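Local coordinates for protein chitinase (Thermococcus chitonophagus, PDB 5XSW) that probably hydrolyses chitin as an endochitinase, using the mainly helical domain of this chain to hold N-acetylglucosamine-containing sugar in its pocket, at residues Gln161-Leu173 against Asn380-Tyr393. Sequence-based numbering, arbitrary orientation. Where two conformers were deposited one is given.
With GOL (glycerol), chain L.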
loop_
_atom_site.group_PDB
_atom_site.type_symbol
_atom_site.label_atom_id
_atom_site.label_comp_id
_atom_site.label_asym_id
_atom_site.label_seq_id
_atom_site.Cartn_x
_atom_site.Cartn_y
_atom_site.Cartn_z
ATOM N N GLN A 161 11.816 -33.390 5.581
ATOM C CA GLN A 161 12.100 -33.227 4.141
ATOM C C GLN A 161 11.225 -32.118 3.537
ATOM O O GLN A 161 10.055 -32.014 3.897
ATOM C CB GLN A 161 11.833 -34.501 3.334
ATOM C CG GLN A 161 12.932 -35.609 3.520
ATOM C CD GLN A 161 12.557 -36.879 2.843
ATOM O OE1 GLN A 161 11.981 -36.880 1.745
ATOM N NE2 GLN A 161 12.872 -38.018 3.502
ATOM N N ILE A 162 11.808 -31.312 2.639
ATOM C CA ILE A 162 11.035 -30.364 1.795
ATOM C C ILE A 162 10.773 -31.031 0.483
ATOM O O ILE A 162 11.707 -31.506 -0.176
ATOM C CB ILE A 162 11.816 -29.072 1.486
ATOM C CG1 ILE A 162 12.273 -28.413 2.768
ATOM C CG2 ILE A 162 10.957 -28.093 0.631
ATOM C CD1 ILE A 162 13.418 -27.486 2.538
ATOM N N ILE A 163 9.520 -31.087 0.084
ATOM C CA ILE A 163 9.171 -31.800 -1.142
ATOM C C ILE A 163 8.546 -30.806 -2.159
ATOM O O ILE A 163 7.323 -30.535 -2.126
ATOM C CB ILE A 163 8.106 -32.930 -0.887
ATOM C CG1 ILE A 163 8.508 -33.806 0.326
ATOM C CG2 ILE A 163 7.901 -33.696 -2.166
ATOM C CD1 ILE A 163 9.850 -34.480 0.120
ATOM N N ILE A 164 9.360 -30.287 -3.065
ATOM C CA ILE A 164 8.819 -29.459 -4.124
ATOM C C ILE A 164 8.640 -30.367 -5.326
ATOM O O ILE A 164 9.603 -30.934 -5.832
ATOM C CB ILE A 164 9.767 -28.306 -4.486
ATOM C CG1 ILE A 164 9.921 -27.349 -3.302
ATOM C CG2 ILE A 164 9.251 -27.565 -5.708
ATOM C CD1 ILE A 164 11.008 -26.314 -3.492
ATOM N N GLY A 165 7.404 -30.508 -5.788
ATOM C CA GLY A 165 7.139 -31.441 -6.862
ATOM C C GLY A 165 7.211 -30.755 -8.203
ATOM O O GLY A 165 6.351 -29.953 -8.550
ATOM N N LEU A 166 8.245 -31.092 -8.965
ATOM C CA LEU A 166 8.443 -30.502 -10.277
ATOM C C LEU A 166 7.641 -31.279 -11.305
ATOM O O LEU A 166 8.195 -31.938 -12.177
ATOM C CB LEU A 166 9.928 -30.495 -10.633
ATOM C CG LEU A 166 10.833 -29.931 -9.535
ATOM C CD1 LEU A 166 12.300 -30.059 -9.904
ATOM C CD2 LEU A 166 10.474 -28.484 -9.238
ATOM N N ALA A 167 6.323 -31.192 -11.181
ATOM C CA ALA A 167 5.405 -31.905 -12.054
ATOM C C ALA A 167 5.314 -31.307 -13.449
ATOM O O ALA A 167 5.501 -30.109 -13.636
ATOM C CB ALA A 167 4.024 -31.966 -11.422
ATOM N N ASP A 168 5.018 -32.155 -14.425
ATOM C CA ASP A 168 4.567 -31.677 -15.713
ATOM C C ASP A 168 3.168 -31.099 -15.496
ATOM O O ASP A 168 2.309 -31.742 -14.901
ATOM C CB ASP A 168 4.526 -32.815 -16.733
ATOM C CG ASP A 168 5.884 -33.092 -17.358
ATOM O OD1 ASP A 168 6.819 -32.294 -17.148
ATOM O OD2 ASP A 168 6.015 -34.111 -18.061
ATOM N N ILE A 169 2.848 -30.009 -16.182
ATOM C CA ILE A 169 1.565 -29.346 -16.009
ATOM C C ILE A 169 0.754 -29.455 -17.307
ATOM O O ILE A 169 1.228 -29.010 -18.352
ATOM C CB ILE A 169 1.748 -27.848 -15.628
ATOM C CG1 ILE A 169 2.526 -27.726 -14.318
ATOM C CG2 ILE A 169 0.387 -27.162 -15.516
ATOM C CD1 ILE A 169 1.846 -28.477 -13.155
ATOM N N ASP A 170 -0.434 -30.073 -17.242
ATOM C CA ASP A 170 -1.312 -30.236 -18.429
ATOM C C ASP A 170 -2.366 -29.135 -18.526
ATOM O O ASP A 170 -3.073 -29.000 -19.533
ATOM C CB ASP A 170 -2.051 -31.583 -18.409
ATOM C CG ASP A 170 -1.166 -32.740 -18.774
ATOM O OD1 ASP A 170 -0.096 -32.496 -19.384
ATOM O OD2 ASP A 170 -1.564 -33.891 -18.473
ATOM N N TYR A 171 -2.519 -28.407 -17.435
ATOM C CA TYR A 171 -3.408 -27.253 -17.385
ATOM C C TYR A 171 -2.861 -26.203 -18.334
ATOM O O TYR A 171 -1.648 -26.064 -18.462
ATOM C CB TYR A 171 -3.492 -26.712 -15.953
ATOM C CG TYR A 171 -4.597 -25.701 -15.747
ATOM C CD1 TYR A 171 -5.892 -26.109 -15.468
ATOM C CD2 TYR A 171 -4.345 -24.335 -15.834
ATOM C CE1 TYR A 171 -6.898 -25.180 -15.311
ATOM C CE2 TYR A 171 -5.335 -23.435 -15.658
ATOM C CZ TYR A 171 -6.597 -23.850 -15.383
ATOM O OH TYR A 171 -7.593 -22.926 -15.209
ATOM N N PRO A 172 -3.741 -25.458 -19.014
ATOM C CA PRO A 172 -3.205 -24.456 -19.961
ATOM C C PRO A 172 -2.709 -23.168 -19.262
ATOM O O PRO A 172 -3.434 -22.158 -19.150
ATOM C CB PRO A 172 -4.408 -24.160 -20.878
ATOM C CG PRO A 172 -5.641 -24.417 -19.965
ATOM C CD PRO A 172 -5.214 -25.598 -19.086
ATOM N N LEU A 173 -1.450 -23.182 -18.837
ATOM C CA LEU A 173 -0.946 -22.148 -17.947
ATOM C C LEU A 173 -0.682 -20.933 -18.800
ATOM O O LEU A 173 0.130 -20.996 -19.748
ATOM C CB LEU A 173 0.369 -22.591 -17.267
ATOM C CG LEU A 173 1.222 -21.496 -16.627
ATOM C CD1 LEU A 173 0.450 -20.782 -15.478
ATOM C CD2 LEU A 173 2.493 -22.198 -16.063
ATOM N N ASN A 380 -5.043 -25.619 -9.392
ATOM C CA ASN A 380 -4.704 -26.810 -10.187
ATOM C C ASN A 380 -3.208 -27.135 -10.144
ATOM O O ASN A 380 -2.809 -28.296 -9.987
ATOM C CB ASN A 380 -5.155 -26.619 -11.639
ATOM C CG ASN A 380 -6.700 -26.681 -11.755
ATOM O OD1 ASN A 380 -7.387 -27.408 -11.003
ATOM N ND2 ASN A 380 -7.248 -25.877 -12.646
ATOM N N ILE A 381 -2.364 -26.122 -10.273
ATOM C CA ILE A 381 -0.914 -26.404 -10.263
ATOM C C ILE A 381 -0.448 -26.849 -8.869
ATOM O O ILE A 381 0.372 -27.782 -8.747
ATOM C CB ILE A 381 -0.090 -25.160 -10.769
ATOM C CG1 ILE A 381 -0.382 -24.945 -12.254
ATOM C CG2 ILE A 381 1.430 -25.354 -10.560
ATOM C CD1 ILE A 381 0.336 -23.687 -12.876
ATOM N N THR A 382 -0.943 -26.200 -7.819
ATOM C CA THR A 382 -0.582 -26.615 -6.463
ATOM C C THR A 382 -0.970 -28.101 -6.257
ATOM O O THR A 382 -0.167 -28.887 -5.712
ATOM C CB THR A 382 -1.294 -25.732 -5.392
ATOM O OG1 THR A 382 -0.984 -24.355 -5.648
ATOM C CG2 THR A 382 -0.869 -26.050 -3.941
ATOM N N ALA A 383 -2.203 -28.455 -6.639
ATOM C CA ALA A 383 -2.684 -29.845 -6.487
ATOM C C ALA A 383 -1.787 -30.812 -7.294
ATOM O O ALA A 383 -1.384 -31.848 -6.793
ATOM C CB ALA A 383 -4.165 -29.968 -6.944
ATOM N N THR A 384 -1.484 -30.479 -8.538
ATOM C CA THR A 384 -0.608 -31.331 -9.379
ATOM C C THR A 384 0.793 -31.507 -8.803
ATOM O O THR A 384 1.331 -32.609 -8.802
ATOM C CB THR A 384 -0.517 -30.759 -10.813
ATOM O OG1 THR A 384 -1.866 -30.629 -11.307
ATOM C CG2 THR A 384 0.277 -31.682 -11.771
ATOM N N MET A 385 1.391 -30.423 -8.316
ATOM C CA MET A 385 2.694 -30.506 -7.673
ATOM C C MET A 385 2.634 -31.364 -6.410
ATOM O O MET A 385 3.536 -32.159 -6.147
ATOM C CB MET A 385 3.194 -29.091 -7.320
ATOM C CG MET A 385 3.557 -28.292 -8.578
ATOM S SD MET A 385 4.137 -26.665 -8.109
ATOM C CE MET A 385 5.864 -27.024 -7.672
ATOM N N ASP A 386 1.591 -31.165 -5.622
ATOM C CA ASP A 386 1.392 -31.936 -4.370
ATOM C C ASP A 386 1.386 -33.468 -4.635
ATOM O O ASP A 386 1.770 -34.240 -3.763
ATOM C CB ASP A 386 0.056 -31.629 -3.721
ATOM C CG ASP A 386 -0.040 -30.232 -3.057
ATOM O OD1 ASP A 386 0.992 -29.554 -2.779
ATOM O OD2 ASP A 386 -1.200 -29.873 -2.736
ATOM N N MET A 387 0.823 -33.869 -5.776
ATOM C CA MET A 387 0.730 -35.299 -6.157
ATOM C C MET A 387 2.028 -35.862 -6.746
ATOM O O MET A 387 2.116 -37.077 -6.997
ATOM C CB MET A 387 -0.371 -35.524 -7.189
ATOM C CG MET A 387 -1.761 -35.152 -6.709
ATOM S SD MET A 387 -2.199 -36.195 -5.292
ATOM C CE MET A 387 -2.382 -37.798 -6.121
ATOM N N GLU A 388 3.017 -35.007 -7.019
ATOM C CA GLU A 388 4.194 -35.446 -7.760
ATOM C C GLU A 388 5.050 -36.345 -6.854
ATOM O O GLU A 388 5.313 -35.990 -5.713
ATOM C CB GLU A 388 5.023 -34.253 -8.246
ATOM C CG GLU A 388 6.352 -34.647 -8.893
ATOM C CD GLU A 388 6.194 -35.355 -10.238
ATOM O OE1 GLU A 388 5.192 -35.113 -10.930
ATOM O OE2 GLU A 388 7.104 -36.137 -10.633
ATOM N N THR A 389 5.453 -37.508 -7.344
ATOM C CA THR A 389 6.337 -38.373 -6.569
ATOM C C THR A 389 7.670 -38.657 -7.238
ATOM O O THR A 389 8.649 -38.933 -6.576
ATOM C CB THR A 389 5.664 -39.720 -6.241
ATOM O OG1 THR A 389 5.299 -40.388 -7.453
ATOM C CG2 THR A 389 4.442 -39.500 -5.397
ATOM N N GLU A 390 7.662 -38.674 -8.560
ATOM C CA GLU A 390 8.848 -38.969 -9.355
ATOM C C GLU A 390 9.975 -37.947 -9.410
ATOM O O GLU A 390 11.133 -38.312 -9.393
ATOM C CB GLU A 390 8.441 -39.400 -10.756
ATOM C CG GLU A 390 7.536 -40.610 -10.739
ATOM C CD GLU A 390 7.370 -41.229 -12.103
ATOM O OE1 GLU A 390 7.996 -40.737 -13.064
ATOM O OE2 GLU A 390 6.610 -42.208 -12.211
ATOM N N ARG A 391 9.625 -36.676 -9.526
ATOM C CA ARG A 391 10.620 -35.638 -9.703
ATOM C C ARG A 391 10.489 -34.605 -8.594
ATOM O O ARG A 391 9.614 -33.760 -8.637
ATOM C CB ARG A 391 10.396 -34.978 -11.061
ATOM C CG ARG A 391 11.640 -34.528 -11.788
ATOM C CD ARG A 391 11.398 -34.369 -13.282
ATOM N NE ARG A 391 10.185 -33.619 -13.559
ATOM C CZ ARG A 391 9.623 -33.507 -14.755
ATOM N NH1 ARG A 391 10.166 -34.089 -15.808
ATOM N NH2 ARG A 391 8.514 -32.808 -14.896
ATOM N N ILE A 392 11.395 -34.652 -7.630
ATOM C CA ILE A 392 11.327 -33.778 -6.475
ATOM C C ILE A 392 12.580 -32.946 -6.431
ATOM O O ILE A 392 13.671 -33.469 -6.568
ATOM C CB ILE A 392 11.235 -34.560 -5.152
ATOM C CG1 ILE A 392 10.026 -35.484 -5.153
ATOM C CG2 ILE A 392 11.148 -33.607 -3.982
ATOM C CD1 ILE A 392 8.761 -34.828 -5.639
ATOM N N TYR A 393 12.431 -31.649 -6.240
ATOM C CA TYR A 393 13.614 -30.809 -6.246
ATOM C C TYR A 393 14.643 -31.185 -5.155
ATOM O O TYR A 393 14.291 -31.441 -4.020
ATOM C CB TYR A 393 13.216 -29.341 -6.068
ATOM C CG TYR A 393 14.363 -28.414 -6.051
ATOM C CD1 TYR A 393 14.989 -28.062 -7.225
ATOM C CD2 TYR A 393 14.825 -27.883 -4.853
ATOM C CE1 TYR A 393 16.108 -27.174 -7.230
ATOM C CE2 TYR A 393 15.915 -27.010 -4.837
ATOM C CZ TYR A 393 16.519 -26.638 -6.048
ATOM O OH TYR A 393 17.576 -25.755 -6.024
HETATM C C1 GOL L . 9.143 -36.425 -19.355
HETATM O O1 GOL L . 8.233 -36.675 -18.277
HETATM C C2 GOL L . 9.065 -34.955 -19.748
HETATM O O2 GOL L . 8.785 -34.175 -18.582
HETATM C C3 GOL L . 10.399 -34.515 -20.337
HETATM O O3 GOL L . 10.222 -34.182 -21.718
HETATM O O HOH W 1 12.099 -30.364 -2.686
HETATM O O HOH W 2 4.989 -34.898 -13.702
#
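Gly165 and Ile392 meet as a single antiparallel, non-hydrogen-bonded pair, flanked by backbone bonds from Tyr393 N to Ile164 O (2.9 Å) and from Leu166 N to Arg391 O (3.0 Å). Leu166 then turns the chain through an inverse gamma turn, and Arg391 takes hold of its carbonyl. Both NE and NH2 reach Leu166 O side-on, 2.9 Å each and almost in the guanidinium plane, and NH2 also forms a salt bridge with Asp168 OD1 at 2.9 Å. The carboxylate and guanidinium planes are 65° apart, and NH2 meets OD1 from above the carboxylate plane. A glycerol, probably from the crystallisation liquor, joins Asp168 OD2 to Arg391 NH1 through its O2.

Glu388 braces the backbone of its own segment at Arg391. With CG anti to the backbone N (chi1 173°), its OE2 receives Arg391 N through the anti lone pair, while OE1 is bridged by a water to Asp168 N and lies against the methyl of Ala167.

Strand 168-169, an edge of a small three-stranded antiparallel sheet in the helical domain, is laid with its approach over helix 374-386, whose first residue, His374, lines the glycan pocket. On this helix Ile381 crosses Leu173 at about a right angle, CD1 to CD1; the Leu173 side chain is about 7 Å from a bound 2-acetamido-2-deoxy-alpha-D-glucopyranose. Thr384 CG2 packs on Ala167 CB (3.8 Å) and, in the conformer given, Ile169 also touches Thr384 and Ile381.

At the opposite end, Ile163 CG2 meets Ile392 CG2 at 3.7 Å. On the other face of the pair, Leu166 CD1 packs on Tyr393 CA and CB, near the ring plane at its edge, and a water accepts from Ile164 N and donates to Ile162 O and Tyr393 O.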